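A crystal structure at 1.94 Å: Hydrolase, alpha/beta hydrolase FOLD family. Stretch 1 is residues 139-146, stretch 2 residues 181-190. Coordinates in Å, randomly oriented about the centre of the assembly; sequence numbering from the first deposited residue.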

ATOM      1  N   VAL A 139     -10.962  -7.658 -18.581  1.00 33.56           N
ATOM      2  CA  VAL A 139     -10.620  -9.081 -18.418  1.00 34.64           C
ATOM      3  C   VAL A 139     -11.212  -9.644 -17.115  1.00 34.26           C
ATOM      4  O   VAL A 139     -11.677 -10.782 -17.070  1.00 34.95           O
ATOM      5  CB  VAL A 139      -9.084  -9.309 -18.424  1.00 34.36           C
ATOM      6  CG1 VAL A 139      -8.755 -10.774 -18.129  1.00 36.83           C
ATOM      7  CG2 VAL A 139      -8.470  -8.893 -19.771  1.00 36.67           C
ATOM      8  N   LEU A 140     -11.191  -8.834 -16.059  1.00 32.89           N
ATOM      9  CA  LEU A 140     -11.746  -9.243 -14.770  1.00 33.23           C
ATOM     10  C   LEU A 140     -13.268  -9.405 -14.834  1.00 34.67           C
ATOM     11  O   LEU A 140     -13.776 -10.472 -14.521  1.00 35.82           O
ATOM     12  CB  LEU A 140     -11.328  -8.267 -13.662  1.00 30.87           C
ATOM     13  CG  LEU A 140      -9.907  -8.480 -13.108  1.00 30.63           C
ATOM     14  CD1 LEU A 140      -9.333  -7.180 -12.481  1.00 28.56           C
ATOM     15  CD2 LEU A 140      -9.923  -9.619 -12.081  1.00 29.69           C
ATOM     16  N   ASP A 141     -13.981  -8.352 -15.247  1.00 35.94           N
ATOM     17  CA  ASP A 141     -15.446  -8.371 -15.400  1.00 38.05           C
ATOM     18  C   ASP A 141     -15.959  -9.556 -16.232  1.00 40.11           C
ATOM     19  O   ASP A 141     -17.098 -10.009 -16.045  1.00 41.80           O
ATOM     20  CB  ASP A 141     -15.923  -7.079 -16.075  1.00 38.21           C
ATOM     21  CG  ASP A 141     -16.225  -5.953 -15.094  1.00 39.62           C
ATOM     22  OD1 ASP A 141     -16.183  -6.168 -13.853  1.00 40.78           O
ATOM     23  OD2 ASP A 141     -16.520  -4.833 -15.589  1.00 40.86           O
ATOM     24  N   ILE A 142     -15.120 -10.035 -17.149  1.00 40.98           N
ATOM     25  CA  ILE A 142     -15.503 -11.052 -18.141  1.00 43.17           C
ATOM     26  C   ILE A 142     -14.950 -12.458 -17.841  1.00 43.31           C
ATOM     27  O   ILE A 142     -15.723 -13.415 -17.758  1.00 44.29           O
ATOM     28  CB  ILE A 142     -15.127 -10.605 -19.598  1.00 44.21           C
ATOM     29  CG1 ILE A 142     -15.911  -9.337 -19.982  1.00 44.91           C
ATOM     30  CG2 ILE A 142     -15.382 -11.739 -20.613  1.00 46.76           C
ATOM     31  CD1 ILE A 142     -15.479  -8.680 -21.297  1.00 48.09           C
ATOM     32  N   ALA A 143     -13.630 -12.577 -17.660  1.00 42.19           N
ATOM     33  CA  ALA A 143     -12.996 -13.892 -17.494  1.00 42.16           C
ATOM     34  C   ALA A 143     -12.876 -14.403 -16.043  1.00 41.00           C
ATOM     35  O   ALA A 143     -12.582 -15.584 -15.819  1.00 42.06           O
ATOM     36  CB  ALA A 143     -11.639 -13.937 -18.214  1.00 42.37           C
ATOM     37  N   GLY A 144     -13.099 -13.525 -15.068  1.00 38.81           N
ATOM     38  CA  GLY A 144     -13.155 -13.933 -13.654  1.00 37.45           C
ATOM     39  C   GLY A 144     -11.842 -13.842 -12.893  1.00 35.57           C
ATOM     40  O   GLY A 144     -10.808 -13.480 -13.458  1.00 35.07           O
ATOM     41  N   ILE A 145     -11.869 -14.198 -11.609  1.00 34.69           N
ATOM     42  CA  ILE A 145     -10.703 -13.969 -10.745  1.00 32.80           C
ATOM     43  C   ILE A 145      -9.570 -14.946 -11.050  1.00 34.00           C
ATOM     44  O   ILE A 145      -8.427 -14.528 -11.191  1.00 33.83           O
ATOM     45  CB  ILE A 145     -11.059 -13.962  -9.219  1.00 31.91           C
ATOM     46  CG1 ILE A 145      -9.918 -13.354  -8.390  1.00 29.10           C
ATOM     47  CG2 ILE A 145     -11.408 -15.365  -8.698  1.00 32.18           C
ATOM     48  CD1 ILE A 145      -9.561 -11.937  -8.778  1.00 24.47           C
ATOM     49  N   GLU A 146      -9.897 -16.230 -11.190  1.00 35.92           N
ATOM     50  CA  GLU A 146      -8.882 -17.269 -11.300  1.00 37.17           C
ATOM     51  C   GLU A 146      -7.945 -17.053 -12.494  1.00 37.65           C
ATOM     52  O   GLU A 146      -6.724 -17.082 -12.339  1.00 37.37           O
ATOM     53  CB  GLU A 146      -9.508 -18.675 -11.319  1.00 39.05           C
ATOM     54  CG  GLU A 146      -8.474 -19.806 -11.204  1.00 40.84           C
ATOM     55  CD  GLU A 146      -9.102 -21.169 -10.970  1.00 45.48           C
ATOM     56  OE1 GLU A 146     -10.242 -21.221 -10.461  1.00 48.60           O
ATOM     57  OE2 GLU A 146      -8.463 -22.190 -11.299  1.00 47.45           O
ATOM     58  N   PRO A 181     -13.719 -10.175  -8.557  1.00 23.78           N
ATOM     59  CA  PRO A 181     -13.195  -9.616  -9.825  1.00 24.49           C
ATOM     60  C   PRO A 181     -13.877  -8.326 -10.293  1.00 24.47           C
ATOM     61  O   PRO A 181     -13.193  -7.423 -10.795  1.00 24.17           O
ATOM     62  CB  PRO A 181     -13.412 -10.745 -10.847  1.00 25.30           C
ATOM     63  CG  PRO A 181     -14.411 -11.682 -10.215  1.00 26.17           C
ATOM     64  CD  PRO A 181     -14.182 -11.569  -8.716  1.00 25.28           C
ATOM     65  N   HIS A 182     -15.191  -8.222 -10.104  1.00 24.94           N
ATOM     66  CA  HIS A 182     -15.905  -6.984 -10.435  1.00 26.04           C
ATOM     67  C   HIS A 182     -15.405  -5.793  -9.598  1.00 24.55           C
ATOM     68  O   HIS A 182     -15.246  -4.666 -10.117  1.00 23.75           O
ATOM     69  CB  HIS A 182     -17.444  -7.181 -10.390  1.00 27.23           C
ATOM     70  CG  HIS A 182     -18.026  -7.143  -9.007  1.00 31.03           C
ATOM     71  ND1 HIS A 182     -18.071  -8.250  -8.183  1.00 34.98           N
ATOM     72  CD2 HIS A 182     -18.582  -6.129  -8.300  1.00 34.08           C
ATOM     73  CE1 HIS A 182     -18.630  -7.918  -7.027  1.00 33.82           C
ATOM     74  NE2 HIS A 182     -18.952  -6.637  -7.073  1.00 35.37           N
ATOM     75  N   LYS A 183     -15.109  -6.040  -8.316  1.00 23.24           N
ATOM     76  CA  LYS A 183     -14.533  -5.010  -7.475  1.00 21.92           C
ATOM     77  C   LYS A 183     -13.100  -4.681  -7.860  1.00 21.69           C
ATOM     78  O   LYS A 183     -12.724  -3.520  -7.826  1.00 20.42           O
ATOM     79  CB  LYS A 183     -14.620  -5.360  -5.980  1.00 21.32           C
ATOM     80  CG  LYS A 183     -16.041  -5.417  -5.496  1.00 21.67           C
ATOM     81  CD  LYS A 183     -16.151  -5.605  -3.988  1.00 22.17           C
ATOM     82  CE  LYS A 183     -17.630  -5.654  -3.577  1.00 26.26           C
ATOM     83  NZ  LYS A 183     -17.765  -5.636  -2.100  1.00 26.26           N
ATOM     84  N   MET A 184     -12.306  -5.698  -8.225  1.00 21.48           N
ATOM     85  CA  MET A 184     -10.947  -5.455  -8.683  1.00 20.59           C
ATOM     86  C   MET A 184     -10.975  -4.574  -9.928  1.00 21.02           C
ATOM     87  O   MET A 184     -10.179  -3.659 -10.051  1.00 19.54           O
ATOM     88  CB  MET A 184     -10.205  -6.783  -8.935  1.00 20.61           C
ATOM     89  CG  MET A 184     -10.028  -7.630  -7.656  1.00 20.35           C
ATOM     90  SD  MET A 184      -8.999  -6.736  -6.419  1.00 21.78           S
ATOM     91  CE  MET A 184     -10.261  -5.999  -5.374  1.00 19.01           C
ATOM     92  N   ALA A 185     -11.917  -4.842 -10.826  1.00 21.29           N
ATOM     93  CA  ALA A 185     -12.090  -4.036 -12.035  1.00 22.60           C
ATOM     94  C   ALA A 185     -12.399  -2.574 -11.691  1.00 22.32           C
ATOM     95  O   ALA A 185     -11.794  -1.660 -12.254  1.00 22.12           O
ATOM     96  CB  ALA A 185     -13.199  -4.632 -12.925  1.00 23.76           C
ATOM     97  N   LYS A 186     -13.311  -2.354 -10.738  1.00 21.66           N
ATOM     98  CA  LYS A 186     -13.680  -1.022 -10.370  1.00 20.98           C
ATOM     99  C   LYS A 186     -12.490  -0.334  -9.716  1.00 20.36           C
ATOM    100  O   LYS A 186     -12.226   0.813 -10.022  1.00 20.27           O
ATOM    101  CB  LYS A 186     -14.946  -0.989  -9.503  1.00 21.74           C
ATOM    102  CG  LYS A 186     -15.414   0.438  -9.176  1.00 20.59           C
ATOM    103  CD  LYS A 186     -16.710   0.438  -8.391  1.00 22.82           C
ATOM    104  CE  LYS A 186     -17.078   1.846  -7.882  1.00 22.54           C
ATOM    105  NZ  LYS A 186     -17.220   2.823  -9.000  1.00 21.22           N
ATOM    106  N   ALA A 187     -11.764  -1.035  -8.831  1.00 20.82           N
ATOM    107  CA  ALA A 187     -10.542  -0.468  -8.233  1.00 21.74           C
ATOM    108  C   ALA A 187      -9.576   0.034  -9.308  1.00 22.02           C
ATOM    109  O   ALA A 187      -9.070   1.163  -9.220  1.00 23.24           O
ATOM    110  CB  ALA A 187      -9.845  -1.490  -7.302  1.00 21.04           C
ATOM    111  N   LEU A 188      -9.317  -0.791 -10.310  1.00 22.56           N
ATOM    112  CA  LEU A 188      -8.456  -0.377 -11.440  1.00 23.54           C
ATOM    113  C   LEU A 188      -8.974   0.857 -12.171  1.00 24.40           C
ATOM    114  O   LEU A 188      -8.222   1.812 -12.384  1.00 24.25           O
ATOM    115  CB  LEU A 188      -8.249  -1.525 -12.434  1.00 24.41           C
ATOM    116  CG  LEU A 188      -7.384  -2.692 -11.934  1.00 24.29           C
ATOM    117  CD1 LEU A 188      -7.438  -3.853 -12.924  1.00 24.99           C
ATOM    118  CD2 LEU A 188      -5.936  -2.258 -11.639  1.00 25.09           C
ATOM    119  N   ARG A 189     -10.253   0.841 -12.559  1.00 25.15           N
ATOM    120  CA  ARG A 189     -10.816   1.982 -13.296  1.00 25.46           C
ATOM    121  C   ARG A 189     -10.847   3.279 -12.481  1.00 24.31           C
ATOM    122  O   ARG A 189     -10.620   4.347 -13.035  1.00 24.97           O
ATOM    123  CB  ARG A 189     -12.206   1.663 -13.881  1.00 26.96           C
ATOM    124  CG  ARG A 189     -12.257   0.367 -14.735  1.00 30.58           C
ATOM    125  CD  ARG A 189     -13.464   0.271 -15.664  1.00 36.99           C
ATOM    126  NE  ARG A 189     -13.936  -1.113 -15.835  1.00 41.00           N
ATOM    127  CZ  ARG A 189     -13.694  -1.909 -16.885  1.00 43.55           C
ATOM    128  NH1 ARG A 189     -12.935  -1.517 -17.925  1.00 44.66           N
ATOM    129  NH2 ARG A 189     -14.203  -3.131 -16.887  1.00 43.04           N
ATOM    130  N   ASP A 190     -11.146   3.192 -11.186  1.00 22.51           N
ATOM    131  CA  ASP A 190     -11.323   4.386 -10.340  1.00 22.09           C
ATOM    132  C   ASP A 190     -10.048   4.887  -9.680  1.00 21.41           C
ATOM    133  O   ASP A 190      -9.883   6.084  -9.525  1.00 22.23           O
ATOM    134  CB  ASP A 190     -12.379   4.176  -9.248  1.00 20.94           C
ATOM    135  CG  ASP A 190     -13.751   3.963  -9.808  1.00 22.22           C
ATOM    136  OD1 ASP A 190     -13.882   3.941 -11.045  1.00 22.74           O
ATOM    137  OD2 ASP A 190     -14.686   3.808  -9.013  1.00 22.20           O
TER
HETATM  138  O   HOH W   1     -16.596  -3.657 -12.117  1.00 26.46           O

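Helix 181-190 runs nearly antiparallel to helix 139-143 (164° between directions, axes 7.9 Å apart at closest approach), and the contact buries 384 Å² in all. Pro-181, in the first turn, has its CA-to-CB bond toward stretch 1, and its ring packs there: CB lies 3.9 Å from Leu-140 CD2, and CD lies 4.0 Å from Ile-145 CB. Its CB also packs 4.0 Å from C of Gly-144, whose positive phi, where a CB would jam against the preceding carbonyl O, suits glycine. His-182 leaves sideways and the end of its side chain leads away from stretch 1, while its backbone O takes part: a water donates to its O (2.6 Å) and to Asp-141 OD1 (3.1 Å), linking the helices at the exposed side. Met-184 starts toward stretch 1, its CB 3.7 Å from Leu-140 CD1, before its end leads away. At Ala-185 the short methyl packs closely against stretch 1, with CB 3.5 Å from Asp-141 OD1 and 4.2 Å from Leu-140 CB. One turn on, Leu-188 CD1 meets Leu-140 CD1 at 3.9 Å and completes the hole of Pro-181, Met-184, Ala-185 and Leu-188 that receives Leu-140, a buried knob with rotamer m, t. Arg-189 closes the polar edge: NH2 donates to Asp-141 OD2 (3.2 Å, 142°) in a salt bridge, with OD2 at the guanidinium edge, near its plane.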